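Local coordinates for protein glucosamine 6-phosphate N-acetyltransferase (Arabidopsis thaliana, PDB 3T90) that transfers an acetyl group from acetyl-CoA to glucosamine 6-phosphate, an early step in making UDP-N-acetylglucosamine for protein and lipid glycosylation, at residues A[10-13]-A[14-17]. Numbering follows the deposited sequence.
Sequences LEIS and DKRK
Leu10 lays its CD1 methyl obliquely over the Asp14 side chain, 3.6 Å from Asp14 CB, and also packs on Phe41 and Val55 and, across the dimer, on Phe76 of the second subunit. Next to this methyl, the Asp14 carboxylate turns back on the chain: Glu11 N donates to Asp14 OD2 at 2.9 Å, in a nearly straight bond that comes from above the carboxylate plane. The return bond, Asp14 N to Glu11 O, is also 2.9 Å long, so the two residues are tied by a reciprocal pair. With chi1 at -73°, CG of Asp14 lies beside its own backbone N and faces back to Glu11 N, while the return bond is an i to i-3 backbone bond. The 3-10 turn held in this way follows strand 5-9, outermost in this chain's sheet of the GNAT fold, and leads toward helix 19-23. Asp14 OD1 forms a salt bridge with Arg8 of that strand; an alanine here would probably leave Arg8 without its carboxylate mate and Glu11 N without its acceptor. Toward helix 34-45, Lys15 runs alongside Ile12 and bends at its last torsion (chi4 -72°), bringing NZ within 2.9 Å of Ile12 O in a hydrogen bond; the same ammonium pairs with Asp38. One step on, Arg16 N hydrogen-bonds to Ser13 O, and Arg16 CG makes a tight non-bonded contact with Ser13 O, 3.1 Å away.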
ATOM      1  N   LEU A  10     -14.468   8.900  -8.248  1.00  8.73           N
ATOM      2  CA  LEU A  10     -15.362   7.851  -8.712  1.00  8.59           C
ATOM      3  C   LEU A  10     -16.753   7.962  -8.080  1.00  8.83           C
ATOM      4  O   LEU A  10     -16.900   8.202  -6.877  1.00  9.52           O
ATOM      5  CB  LEU A  10     -14.726   6.516  -8.353  1.00  8.82           C
ATOM      6  CG  LEU A  10     -15.436   5.243  -8.852  1.00  8.78           C
ATOM      7  CD1 LEU A  10     -15.216   5.102 -10.440  1.00 12.49           C
ATOM      8  CD2 LEU A  10     -14.944   4.048  -8.076  1.00  8.77           C
ATOM      9  N   GLU A  11     -17.800   7.749  -8.913  1.00  9.27           N
ATOM     10  CA  GLU A  11     -19.158   7.744  -8.432  1.00 10.59           C
ATOM     11  C   GLU A  11     -19.828   6.425  -8.751  1.00  9.84           C
ATOM     12  O   GLU A  11     -19.370   5.678  -9.666  1.00 11.26           O
ATOM     13  CB  GLU A  11     -19.932   8.929  -9.072  1.00 13.37           C
ATOM     14  CG  GLU A  11     -19.351  10.297  -8.681  1.00 18.82           C
ATOM     15  CD  GLU A  11     -19.551  10.614  -7.181  1.00 26.88           C
ATOM     16  OE1 GLU A  11     -20.644  10.291  -6.669  1.00 36.35           O
ATOM     17  OE2 GLU A  11     -18.633  11.099  -6.450  1.00 29.89           O
ATOM     18  N   ILE A  12     -20.946   6.142  -8.074  1.00 11.81           N
ATOM     19  CA  ILE A  12     -21.550   4.784  -8.258  1.00 12.36           C
ATOM     20  C   ILE A  12     -22.062   4.586  -9.685  1.00 12.60           C
ATOM     21  O   ILE A  12     -21.997   3.458 -10.219  1.00 13.64           O
ATOM     22  CB  ILE A  12     -22.582   4.495  -7.153  1.00 15.47           C
ATOM     23  CG1 ILE A  12     -22.774   2.936  -7.005  1.00 19.32           C
ATOM     24  CG2 ILE A  12     -23.846   5.249  -7.411  1.00 18.07           C
ATOM     25  CD1 ILE A  12     -23.368   2.450  -5.603  1.00 21.22           C
ATOM     26  N   SER A  13     -22.395   5.667 -10.380  1.00 12.41           N
ATOM     27  CA  SER A  13     -22.863   5.574 -11.770  1.00 10.86           C
ATOM     28  C   SER A  13     -21.778   5.302 -12.745  1.00 11.77           C
ATOM     29  O   SER A  13     -22.065   5.127 -13.931  1.00 13.59           O
ATOM     30  CB  SER A  13     -23.650   6.829 -12.141  1.00 12.06           C
ATOM     31  OG  SER A  13     -22.939   7.953 -11.744  1.00 14.63           O
ATOM     32  N   ASP A  14     -20.496   5.397 -12.322  1.00 10.99           N
ATOM     33  CA  ASP A  14     -19.422   5.165 -13.252  1.00 10.77           C
ATOM     34  C   ASP A  14     -19.336   3.714 -13.742  1.00 10.60           C
ATOM     35  O   ASP A  14     -18.590   3.528 -14.735  1.00 12.70           O
ATOM     36  CB  ASP A  14     -18.054   5.596 -12.667  1.00  9.48           C
ATOM     37  CG  ASP A  14     -17.941   7.125 -12.623  1.00 14.82           C
ATOM     38  OD1 ASP A  14     -18.528   7.806 -13.466  1.00 14.43           O
ATOM     39  OD2 ASP A  14     -17.245   7.673 -11.756  1.00 12.29           O
ATOM     40  N   LYS A  15     -20.088   2.811 -13.131  1.00 12.12           N
ATOM     41  CA  LYS A  15     -20.153   1.466 -13.698  1.00 11.99           C
ATOM     42  C   LYS A  15     -20.729   1.486 -15.130  1.00 13.08           C
ATOM     43  O   LYS A  15     -20.395   0.568 -15.900  1.00 14.79           O
ATOM     44  CB  LYS A  15     -20.935   0.533 -12.762  1.00 14.65           C
ATOM     45  CG  LYS A  15     -22.333   0.856 -12.555  1.00 15.92           C
ATOM     46  CD  LYS A  15     -22.973  -0.198 -11.580  1.00 17.44           C
ATOM     47  CE  LYS A  15     -24.243   0.255 -11.021  1.00 15.38           C
ATOM     48  NZ  LYS A  15     -24.055   1.361 -10.004  1.00 13.81           N
ATOM     49  N   ARG A  16     -21.485   2.517 -15.513  1.00 12.34           N
ATOM     50  CA  ARG A  16     -21.969   2.536 -16.878  1.00 12.74           C
ATOM     51  C   ARG A  16     -21.102   3.410 -17.804  1.00 13.73           C
ATOM     52  O   ARG A  16     -21.464   3.603 -19.000  1.00 15.56           O
ATOM     53  CB  ARG A  16     -23.460   2.952 -16.902  1.00 14.38           C
ATOM     54  CG  ARG A  16     -23.699   4.279 -16.408  1.00 14.09           C
ATOM     55  CD  ARG A  16     -25.144   4.774 -16.743  1.00 20.37           C
ATOM     56  NE  ARG A  16     -25.376   6.116 -16.209  1.00 29.30           N
ATOM     57  CZ  ARG A  16     -25.063   7.259 -16.840  1.00 32.14           C
ATOM     58  NH1 ARG A  16     -24.545   7.242 -18.069  1.00 33.67           N
ATOM     59  NH2 ARG A  16     -25.308   8.430 -16.245  1.00 33.16           N
ATOM     60  N   LYS A  17     -19.923   3.899 -17.326  1.00 12.26           N
ATOM     61  CA  LYS A  17     -19.110   4.821 -18.092  1.00 10.37           C
ATOM     62  C   LYS A  17     -17.754   4.227 -18.438  1.00 11.18           C
ATOM     63  O   LYS A  17     -16.792   4.957 -18.655  1.00 12.49           O
ATOM     64  CB  LYS A  17     -18.967   6.125 -17.290  1.00 12.25           C
ATOM     65  CG  LYS A  17     -20.275   6.952 -17.156  1.00 14.39           C
ATOM     66  CD  LYS A  17     -19.989   8.337 -16.506  1.00 16.33           C
ATOM     67  CE  LYS A  17     -21.320   9.021 -16.481  1.00 20.09           C
ATOM     68  NZ  LYS A  17     -21.139  10.313 -15.771  1.00 17.53           N
TER